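PDB 6NCS: N-acetylneuraminic acid (Sialic acid) synthetase from Leptospira borgpetersenii serovar Hardjo-bovis, which probably condenses phosphoenolpyruvate with an N-acylated mannosamine, or its 6-phosphate, to form a sialic acid or its 9-phosphate, using a bound divalent metal ion such as manganese. Local coordinates for residues A[40-44]-A[91-95]; A[102-108]-A[121-127]; A[173-178]-A[203-208]. The contacts are given in a common frame with arbitrary orientation. Where two conformers were deposited one is given. Numbering follows the deposited sequence.

Interaction 1 of 3, residues A[40-44]-A[91-95]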
loop_
_atom_site.group_PDB
_atom_site.type_symbol
_atom_site.label_atom_id
_atom_site.label_comp_id
_atom_site.label_asym_id
_atom_site.label_seq_id
_atom_site.Cartn_x
_atom_site.Cartn_y
_atom_site.Cartn_z
ATOM N N LEU A 40 11.375 -23.468 -28.363
ATOM C CA LEU A 40 11.748 -22.127 -28.806
ATOM C C LEU A 40 10.554 -21.377 -29.382
ATOM O O LEU A 40 10.390 -20.179 -29.130
ATOM C CB LEU A 40 12.877 -22.199 -29.834
ATOM C CG LEU A 40 13.402 -20.859 -30.362
ATOM C CD1 LEU A 40 13.857 -19.980 -29.228
ATOM C CD2 LEU A 40 14.553 -21.105 -31.336
ATOM N N ASN A 41 9.725 -22.056 -30.179
ATOM C CA ASN A 41 8.549 -21.393 -30.739
ATOM C C ASN A 41 7.586 -20.954 -29.654
ATOM O O ASN A 41 6.919 -19.923 -29.797
ATOM C CB ASN A 41 7.843 -22.313 -31.730
ATOM C CG ASN A 41 8.627 -22.483 -32.997
ATOM O OD1 ASN A 41 9.498 -21.668 -33.299
ATOM N ND2 ASN A 41 8.340 -23.543 -33.748
ATOM N N LEU A 42 7.497 -21.715 -28.564
ATOM C CA LEU A 42 6.638 -21.303 -27.462
ATOM C C LEU A 42 7.205 -20.077 -26.764
ATOM O O LEU A 42 6.458 -19.156 -26.406
ATOM C CB LEU A 42 6.454 -22.460 -26.477
ATOM C CG LEU A 42 5.534 -22.199 -25.285
ATOM C CD1 LEU A 42 4.182 -21.653 -25.745
ATOM C CD2 LEU A 42 5.341 -23.493 -24.480
ATOM N N ALA A 43 8.527 -20.040 -26.576
ATOM C CA ALA A 43 9.152 -18.865 -25.979
ATOM C C ALA A 43 8.931 -17.627 -26.841
ATOM O O ALA A 43 8.691 -16.538 -26.315
ATOM C CB ALA A 43 10.649 -19.114 -25.767
ATOM N N LEU A 44 9.012 -17.775 -28.169
ATOM C CA LEU A 44 8.741 -16.648 -29.057
ATOM C C LEU A 44 7.294 -16.187 -28.931
ATOM O O LEU A 44 7.016 -14.979 -28.903
ATOM C CB LEU A 44 9.064 -17.035 -30.506
ATOM C CG LEU A 44 10.544 -17.231 -30.811
ATOM C CD1 LEU A 44 10.742 -17.896 -32.177
ATOM C CD2 LEU A 44 11.278 -15.907 -30.765
ATOM N N LEU A 91 17.836 -15.133 -30.756
ATOM C CA LEU A 91 16.539 -15.093 -31.427
ATOM C C LEU A 91 15.463 -14.487 -30.531
ATOM O O LEU A 91 14.605 -13.736 -31.006
ATOM C CB LEU A 91 16.132 -16.498 -31.855
ATOM C CG LEU A 91 16.983 -17.106 -32.965
ATOM C CD1 LEU A 91 16.645 -18.577 -33.155
ATOM C CD2 LEU A 91 16.751 -16.318 -34.240
ATOM N N LEU A 92 15.484 -14.812 -29.235
ATOM C CA LEU A 92 14.514 -14.229 -28.311
ATOM C C LEU A 92 14.744 -12.732 -28.125
ATOM O O LEU A 92 13.784 -11.954 -28.070
ATOM C CB LEU A 92 14.570 -14.942 -26.963
ATOM C CG LEU A 92 14.200 -16.431 -27.009
ATOM C CD1 LEU A 92 14.404 -17.065 -25.630
ATOM C CD2 LEU A 92 12.768 -16.629 -27.483
ATOM N N LYS A 93 16.004 -12.307 -28.028
ATOM C CA LYS A 93 16.286 -10.879 -27.935
ATOM C C LYS A 93 15.823 -10.142 -29.191
ATOM O O LYS A 93 15.286 -9.027 -29.109
ATOM C CB LYS A 93 17.781 -10.663 -27.693
ATOM C CG LYS A 93 18.187 -9.215 -27.460
ATOM C CD LYS A 93 19.607 -9.148 -26.904
ATOM C CE LYS A 93 20.109 -7.711 -26.785
ATOM N NZ LYS A 93 20.410 -7.109 -28.106
ATOM N N GLU A 94 16.004 -10.762 -30.359
ATOM C CA GLU A 94 15.613 -10.120 -31.610
ATOM C C GLU A 94 14.101 -9.961 -31.698
ATOM O O GLU A 94 13.602 -8.895 -32.085
ATOM C CB GLU A 94 16.141 -10.927 -32.797
ATOM C CG GLU A 94 15.391 -10.690 -34.107
ATOM C CD GLU A 94 15.859 -11.605 -35.232
ATOM O OE1 GLU A 94 16.776 -11.211 -35.984
ATOM O OE2 GLU A 94 15.312 -12.723 -35.359
ATOM N N ARG A 95 13.354 -11.007 -31.346
ATOM C CA ARG A 95 11.896 -10.904 -31.349
ATOM C C ARG A 95 11.424 -9.862 -30.347
ATOM O O ARG A 95 10.472 -9.115 -30.615
ATOM C CB ARG A 95 11.259 -12.259 -31.034
ATOM C CG ARG A 95 9.734 -12.202 -30.865
ATOM C CD ARG A 95 9.022 -11.944 -32.189
ATOM N NE ARG A 95 9.255 -13.040 -33.112
ATOM C CZ ARG A 95 8.523 -14.147 -33.162
ATOM N NH1 ARG A 95 7.485 -14.296 -32.353
ATOM N NH2 ARG A 95 8.825 -15.107 -34.027
#

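Interaction 2 of 3, residues A[102-108]-A[121-127]. With CIT (citric acid), chain D.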
loop_
_atom_site.group_PDB
_atom_site.type_symbol
_atom_site.label_atom_id
_atom_site.label_comp_id
_atom_site.label_asym_id
_atom_site.label_seq_id
_atom_site.Cartn_x
_atom_site.Cartn_y
_atom_site.Cartn_z
ATOM N N LEU A 102 11.342 -5.214 -23.548
ATOM C CA LEU A 102 12.734 -5.428 -23.160
ATOM C C LEU A 102 12.991 -6.909 -22.871
ATOM O O LEU A 102 12.205 -7.559 -22.184
ATOM C CB LEU A 102 13.075 -4.566 -21.947
ATOM C CG LEU A 102 14.510 -4.601 -21.421
ATOM C CD1 LEU A 102 15.514 -4.588 -22.561
ATOM C CD2 LEU A 102 14.726 -3.401 -20.513
ATOM N N PHE A 103 14.085 -7.450 -23.414
ATOM C CA PHE A 103 14.506 -8.826 -23.133
ATOM C C PHE A 103 15.640 -8.810 -22.115
ATOM O O PHE A 103 16.575 -8.021 -22.252
ATOM C CB PHE A 103 14.989 -9.528 -24.412
ATOM C CG PHE A 103 15.778 -10.790 -24.160
ATOM C CD1 PHE A 103 15.138 -12.020 -24.062
ATOM C CD2 PHE A 103 17.163 -10.751 -24.008
ATOM C CE1 PHE A 103 15.856 -13.180 -23.826
ATOM C CE2 PHE A 103 17.881 -11.914 -23.765
ATOM C CZ PHE A 103 17.228 -13.119 -23.673
ATOM N N PHE A 104 15.572 -9.678 -21.104
ATOM C CA PHE A 104 16.763 -9.959 -20.300
ATOM C C PHE A 104 16.609 -11.336 -19.666
ATOM O O PHE A 104 15.678 -12.081 -19.974
ATOM C CB PHE A 104 17.072 -8.839 -19.282
ATOM C CG PHE A 104 16.106 -8.703 -18.122
ATOM C CD1 PHE A 104 14.770 -8.360 -18.316
ATOM C CD2 PHE A 104 16.576 -8.799 -16.816
ATOM C CE1 PHE A 104 13.911 -8.194 -17.223
ATOM C CE2 PHE A 104 15.728 -8.612 -15.730
ATOM C CZ PHE A 104 14.398 -8.320 -15.934
ATOM N N ALA A 105 17.574 -11.705 -18.829
ATOM C CA ALA A 105 17.558 -13.050 -18.283
ATOM C C ALA A 105 18.297 -13.084 -16.956
ATOM O O ALA A 105 19.043 -12.164 -16.606
ATOM C CB ALA A 105 18.183 -14.065 -19.252
ATOM N N THR A 106 18.065 -14.165 -16.229
ATOM C CA THR A 106 18.754 -14.436 -14.979
ATOM C C THR A 106 19.886 -15.400 -15.262
ATOM O O THR A 106 19.611 -16.562 -15.572
ATOM C CB THR A 106 17.788 -15.053 -13.976
ATOM O OG1 THR A 106 16.713 -14.140 -13.746
ATOM C CG2 THR A 106 18.490 -15.367 -12.667
ATOM N N PRO A 107 21.154 -14.993 -15.165
ATOM C CA PRO A 107 22.238 -15.980 -15.219
ATOM C C PRO A 107 22.381 -16.679 -13.878
ATOM O O PRO A 107 22.212 -16.078 -12.816
ATOM C CB PRO A 107 23.474 -15.131 -15.529
ATOM C CG PRO A 107 23.191 -13.846 -14.812
ATOM C CD PRO A 107 21.674 -13.626 -14.990
ATOM N N PHE A 108 22.709 -17.963 -13.927
ATOM C CA PHE A 108 22.921 -18.728 -12.710
ATOM C C PHE A 108 24.380 -19.078 -12.499
ATOM O O PHE A 108 24.712 -19.699 -11.488
ATOM C CB PHE A 108 22.057 -19.997 -12.721
ATOM C CG PHE A 108 20.599 -19.730 -12.441
ATOM C CD1 PHE A 108 19.786 -19.161 -13.404
ATOM C CD2 PHE A 108 20.052 -20.029 -11.200
ATOM C CE1 PHE A 108 18.442 -18.900 -13.140
ATOM C CE2 PHE A 108 18.706 -19.769 -10.933
ATOM C CZ PHE A 108 17.909 -19.204 -11.902
ATOM N N VAL A 121 22.669 -7.715 -23.556
ATOM C CA VAL A 121 21.643 -7.367 -22.577
ATOM C C VAL A 121 22.134 -6.183 -21.750
ATOM O O VAL A 121 23.338 -6.002 -21.535
ATOM C CB VAL A 121 21.264 -8.554 -21.669
ATOM C CG1 VAL A 121 20.954 -9.794 -22.511
ATOM C CG2 VAL A 121 22.365 -8.825 -20.641
ATOM N N GLU A 122 21.192 -5.351 -21.302
ATOM C CA GLU A 122 21.526 -4.181 -20.501
ATOM C C GLU A 122 21.148 -4.329 -19.038
ATOM O O GLU A 122 21.567 -3.496 -18.228
ATOM C CB GLU A 122 20.849 -2.922 -21.074
ATOM C CG GLU A 122 21.409 -2.472 -22.433
ATOM C CD GLU A 122 22.890 -2.087 -22.391
ATOM O OE1 GLU A 122 23.402 -1.719 -21.308
ATOM O OE2 GLU A 122 23.547 -2.150 -23.456
ATOM N N ILE A 123 20.371 -5.355 -18.691
ATOM C CA ILE A 123 19.928 -5.628 -17.326
ATOM C C ILE A 123 20.200 -7.089 -17.010
ATOM O O ILE A 123 19.951 -7.968 -17.843
ATOM C CB ILE A 123 18.421 -5.348 -17.130
ATOM C CG1 ILE A 123 18.054 -3.929 -17.516
ATOM C CG2 ILE A 123 18.016 -5.584 -15.673
ATOM C CD1 ILE A 123 16.594 -3.616 -17.211
ATOM N N LEU A 124 20.664 -7.354 -15.789
ATOM C CA LEU A 124 20.795 -8.707 -15.264
ATOM C C LEU A 124 19.867 -8.879 -14.067
ATOM O O LEU A 124 19.780 -7.998 -13.205
ATOM C CB LEU A 124 22.237 -9.001 -14.825
ATOM C CG LEU A 124 23.363 -8.899 -15.849
ATOM C CD1 LEU A 124 24.698 -8.949 -15.130
ATOM C CD2 LEU A 124 23.256 -10.040 -16.849
ATOM N N LYS A 125 19.184 -10.017 -14.000
ATOM C CA LYS A 125 18.468 -10.405 -12.793
ATOM C C LYS A 125 19.295 -11.441 -12.046
ATOM O O LYS A 125 19.847 -12.350 -12.663
ATOM C CB LYS A 125 17.097 -10.999 -13.138
ATOM C CG LYS A 125 16.362 -11.609 -11.960
ATOM C CD LYS A 125 15.836 -10.548 -11.035
ATOM C CE LYS A 125 15.370 -11.160 -9.716
ATOM N NZ LYS A 125 14.229 -12.101 -9.898
ATOM N N ILE A 126 19.379 -11.311 -10.720
ATOM C CA ILE A 126 20.016 -12.321 -9.880
ATOM C C ILE A 126 18.944 -12.917 -8.983
ATOM O O ILE A 126 18.259 -12.184 -8.253
ATOM C CB ILE A 126 21.171 -11.751 -9.045
ATOM C CG1 ILE A 126 22.256 -11.167 -9.950
ATOM C CG2 ILE A 126 21.758 -12.842 -8.151
ATOM C CD1 ILE A 126 22.941 -12.187 -10.827
ATOM N N ALA A 127 18.814 -14.244 -9.032
ATOM C CA ALA A 127 17.759 -14.966 -8.341
ATOM C C ALA A 127 17.945 -14.909 -6.828
ATOM O O ALA A 127 19.051 -14.717 -6.325
ATOM C CB ALA A 127 17.737 -16.423 -8.804
HETATM C C1 CIT D . 14.764 -15.433 -11.311
HETATM O O1 CIT D . 15.087 -15.198 -12.484
HETATM O O2 CIT D . 14.577 -14.467 -10.545
HETATM C C2 CIT D . 14.612 -16.869 -10.869
HETATM C C3 CIT D . 13.327 -17.162 -10.086
HETATM O O7 CIT D . 12.150 -16.783 -10.859
HETATM C C4 CIT D . 13.332 -18.661 -9.829
HETATM C C5 CIT D . 12.037 -19.172 -9.240
HETATM O O3 CIT D . 11.883 -20.409 -9.149
HETATM O O4 CIT D . 11.126 -18.406 -8.835
HETATM C C6 CIT D . 13.344 -16.469 -8.727
HETATM O O5 CIT D . 14.391 -16.433 -8.045
HETATM O O6 CIT D . 12.303 -15.931 -8.269
HETATM O O HOH W 1 18.464 -5.940 -21.512
HETATM O O HOH W 2 20.076 -10.455 -18.589
HETATM O O HOH W 3 20.959 -15.860 -10.177
#

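Interaction 3 of 3, residues A[173-178]-A[203-208]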
loop_
_atom_site.group_PDB
_atom_site.type_symbol
_atom_site.label_atom_id
_atom_site.label_comp_id
_atom_site.label_asym_id
_atom_site.label_seq_id
_atom_site.Cartn_x
_atom_site.Cartn_y
_atom_site.Cartn_z
ATOM N N PHE A 173 21.417 -0.400 -9.543
ATOM C CA PHE A 173 21.003 -1.507 -8.704
ATOM C C PHE A 173 19.557 -1.333 -8.261
ATOM O O PHE A 173 19.142 -0.243 -7.860
ATOM C CB PHE A 173 21.926 -1.624 -7.486
ATOM C CG PHE A 173 21.592 -2.772 -6.590
ATOM C CD1 PHE A 173 21.924 -4.066 -6.950
ATOM C CD2 PHE A 173 20.950 -2.555 -5.385
ATOM C CE1 PHE A 173 21.607 -5.135 -6.128
ATOM C CE2 PHE A 173 20.627 -3.611 -4.554
ATOM C CZ PHE A 173 20.967 -4.911 -4.923
ATOM N N ILE A 174 18.810 -2.426 -8.336
ATOM C CA ILE A 174 17.409 -2.505 -7.939
ATOM C C ILE A 174 17.255 -3.726 -7.043
ATOM O O ILE A 174 17.791 -4.795 -7.350
ATOM C CB ILE A 174 16.503 -2.615 -9.183
ATOM C CG1 ILE A 174 16.600 -1.330 -10.004
ATOM C CG2 ILE A 174 15.056 -2.966 -8.813
ATOM C CD1 ILE A 174 16.205 -1.504 -11.460
ATOM N N LEU A 175 16.511 -3.583 -5.944
ATOM C CA LEU A 175 16.280 -4.696 -5.030
ATOM C C LEU A 175 14.793 -5.031 -4.993
ATOM O O LEU A 175 13.965 -4.131 -4.839
ATOM C CB LEU A 175 16.778 -4.334 -3.638
ATOM C CG LEU A 175 16.700 -5.377 -2.538
ATOM C CD1 LEU A 175 17.613 -6.545 -2.914
ATOM C CD2 LEU A 175 17.164 -4.761 -1.219
ATOM N N LEU A 176 14.449 -6.311 -5.137
ATOM C CA LEU A 176 13.056 -6.747 -5.068
ATOM C C LEU A 176 12.806 -7.516 -3.775
ATOM O O LEU A 176 13.468 -8.524 -3.508
ATOM C CB LEU A 176 12.684 -7.628 -6.259
ATOM C CG LEU A 176 12.968 -7.084 -7.659
ATOM C CD1 LEU A 176 12.500 -8.109 -8.724
ATOM C CD2 LEU A 176 12.293 -5.744 -7.854
ATOM N N HIS A 177 11.836 -7.061 -2.992
ATOM C CA HIS A 177 11.287 -7.922 -1.954
ATOM C C HIS A 177 10.681 -9.165 -2.598
ATOM O O HIS A 177 10.142 -9.114 -3.704
ATOM C CB HIS A 177 10.227 -7.182 -1.126
ATOM C CG HIS A 177 9.540 -8.065 -0.136
ATOM N ND1 HIS A 177 10.233 -8.838 0.770
ATOM C CD2 HIS A 177 8.230 -8.341 0.060
ATOM C CE1 HIS A 177 9.381 -9.546 1.490
ATOM N NE2 HIS A 177 8.156 -9.264 1.078
ATOM N N CYS A 178 10.795 -10.295 -1.910
ATOM C CA CYS A 178 10.468 -11.587 -2.488
ATOM C C CYS A 178 10.383 -12.581 -1.342
ATOM O O CYS A 178 11.076 -12.428 -0.332
ATOM C CB CYS A 178 11.546 -12.020 -3.505
ATOM S SG CYS A 178 11.196 -13.569 -4.356
ATOM N N PHE A 203 18.019 3.351 -3.537
ATOM C CA PHE A 203 17.762 2.849 -4.881
ATOM C C PHE A 203 16.349 2.283 -4.970
ATOM O O PHE A 203 15.673 2.091 -3.947
ATOM C CB PHE A 203 18.818 1.798 -5.251
ATOM C CG PHE A 203 19.095 0.791 -4.160
ATOM C CD1 PHE A 203 18.199 -0.236 -3.901
ATOM C CD2 PHE A 203 20.245 0.883 -3.388
ATOM C CE1 PHE A 203 18.451 -1.166 -2.885
ATOM C CE2 PHE A 203 20.504 -0.038 -2.376
ATOM C CZ PHE A 203 19.612 -1.063 -2.128
ATOM N N PRO A 204 15.850 2.022 -6.184
ATOM C CA PRO A 204 14.456 1.567 -6.319
ATOM C C PRO A 204 14.226 0.201 -5.683
ATOM O O PRO A 204 15.067 -0.699 -5.773
ATOM C CB PRO A 204 14.250 1.514 -7.839
ATOM C CG PRO A 204 15.227 2.537 -8.375
ATOM C CD PRO A 204 16.442 2.318 -7.507
ATOM N N ILE A 205 13.069 0.057 -5.033
ATOM C CA ILE A 205 12.646 -1.186 -4.395
ATOM C C ILE A 205 11.382 -1.668 -5.090
ATOM O O ILE A 205 10.466 -0.877 -5.342
ATOM C CB ILE A 205 12.370 -0.990 -2.888
ATOM C CG1 ILE A 205 13.579 -0.359 -2.191
ATOM C CG2 ILE A 205 11.990 -2.322 -2.241
ATOM C CD1 ILE A 205 14.824 -1.201 -2.291
ATOM N N GLY A 206 11.323 -2.965 -5.385
ATOM C CA GLY A 206 10.109 -3.513 -5.944
ATOM C C GLY A 206 9.728 -4.830 -5.300
ATOM O O GLY A 206 10.089 -5.096 -4.149
ATOM N N TYR A 207 9.028 -5.674 -6.045
ATOM C CA TYR A 207 8.460 -6.894 -5.489
ATOM C C TYR A 207 8.407 -7.966 -6.566
ATOM O O TYR A 207 7.940 -7.704 -7.682
ATOM C CB TYR A 207 7.053 -6.630 -4.928
ATOM C CG TYR A 207 6.352 -7.904 -4.488
ATOM C CD1 TYR A 207 6.832 -8.645 -3.408
ATOM C CD2 TYR A 207 5.253 -8.393 -5.186
ATOM C CE1 TYR A 207 6.217 -9.822 -3.021
ATOM C CE2 TYR A 207 4.631 -9.567 -4.801
ATOM C CZ TYR A 207 5.124 -10.279 -3.729
ATOM O OH TYR A 207 4.521 -11.459 -3.358
ATOM N N SER A 208 8.872 -9.170 -6.228
ATOM C CA SER A 208 8.776 -10.335 -7.097
ATOM C C SER A 208 7.778 -11.323 -6.503
ATOM O O SER A 208 7.919 -11.724 -5.345
ATOM C CB SER A 208 10.150 -10.997 -7.271
ATOM O OG SER A 208 10.049 -12.105 -8.142
#

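Interaction 1 of 3, residues A[40-44]-A[91-95]
Segments 40-44 and 91-95, parts of helices 40-52 and 86-98, run nearly side by side, their axes 10.4 Å apart and crossing at -24°, and the rotamers show how the gap is filled. Leu40 stands in the t,p rotamer: its CA-CB bond points sideways, yet the branched end comes nearer the other helix, so that CD2 reaches Leu91 CD1 at 3.8 Å and CD1 reaches Leu92 CD2 at 3.9 Å. Leu44, Leu91 and Leu92 all adopt m,t. In Leu92 this places CD2 in a small apolar cluster, where, besides Leu40, it touches Ala43 CB and Leu44 CD2, each at 3.7 Å. The short side chain of Ala43 lets Leu92 approach this closely. Arg95 is bent rather than extended: chi2 and chi3 are both p, which carries the guanidinium across the gap to the last residue of segment 40-44, Leu44. The aliphatic base of Arg95 is met by Leu44 (CD2 to Arg95 CB, 3.7 Å), and Leu44 CB lies over one face of the guanidinium. Arg95 NH1 comes within 3.5 Å of Leu44 O, but its salt bridge is to Asp48, one turn further along helix 40-52. Both helices belong to consecutive beta/alpha units on the outside of the barrel: Ala43 and Leu92 rest on Phe60 of strand 57-62 and on Phe84, while Leu92 and Lys93 also lean against Phe103 of strand 102-107.

Interaction 2 of 3, residues A[102-108]-A[121-127]
Two strands running the same way, axes 5.1 Å apart at closest and splayed by 36°, mesh through side chains more than backbone bonds. One weak bond joins them, Lys125 N to Ala105 O at 3.4 Å; waters bridge Phe103 to Glu122, Ala105 to Ile123 and Pro107 to Ala127. Phe104, with the largest covered area of the contact (80 Å²), fills with its ring the hollow between Ile123 and Lys125: CD2 lies 3.7 Å from Ile123 CG2 and CE2 3.8 Å from Lys125 CB. On the same face, Leu102 CD2 meets Ile123 CD1 at 3.8 Å, and Thr106 CG2 sits 4.1 Å from Ala127 CB. On the other face, Pro107 CG touches Leu124 CD2 and Ile126 CD1 (both 4.3 Å), while Val121 CG1 abuts the Phe103 ring edge (CE2, 3.9 Å). Citrate, probably from crystallisation, accepts very short hydrogen bonds from Thr106 OG1 (to O1, 2.3 Å) and Lys125 NZ (to O2, 2.5 Å). Lys125, salt-bridged to Glu229, has its nearest side-chain atom about 6 Å from the manganese. These outermost strands of the parallel sheet, joined by helix 110-118, meet at the seam that closes the eight-stranded TIM barrel, whose pocket opens at the C-terminal strand ends.

Interaction 3 of 3, residues A[173-178]-A[203-208]
Phe173 opens the first strand with an edge-to-face pair: its edge meets the face of Phe203, centroids 4.9 Å apart and planes at 86°. Ile174, on the opposite face, brings CG1 to 4.3 Å from Pro204 CB. Leu175 starts the regular parallel pairing: its N donates to Pro204 O (3.2 Å), its O accepts from Gly206 N (2.9 Å), and its CB packs on Phe203 CE1 (3.7 Å) and Ile205 CD1 (3.9 Å). Helix 193-200 links the two strands in a beta-alpha-beta crossover of the TIM barrel and covers Leu175 through Leu197. Leu176 points into the barrel, where CD2 occupies space a side chain at Gly206 would need: an ideal CB there would clash at 2.9 Å. His177 N binds Gly206 O (2.9 Å) and its O receives Ser208 N (2.8 Å), while its ring is hydrogen-bonded through NE2 to Ala189 O and through ND1 to Arg151. Cys178 SG lies 4.0 Å from Ser208 CB, and its side chain comes within about 3 Å of that of the manganese ligand His210.

In the fold
Depth separates the three contacts. Interaction 1 is partly buried, its centre about 20 Å from the centre of the chain, whereas interactions 2 and 3 are buried, at about 10 and 7 Å. The outer helix pair buries 334 Å² and relies on leucine contacts; the strand pairs bury 564 and 584 Å². Their backbones differ too: interaction 3 has four direct hydrogen bonds, interaction 2 a single weak one helped by waters. Interactions 1 and 2 meet through Phe103, whose ring packs on Leu92 (CB to CE1, 3.8 Å) and Lys93 (CB to CD2, 3.7 Å). Interactions 2 and 3 share the barrel sheet without touching, and both approach the manganese site.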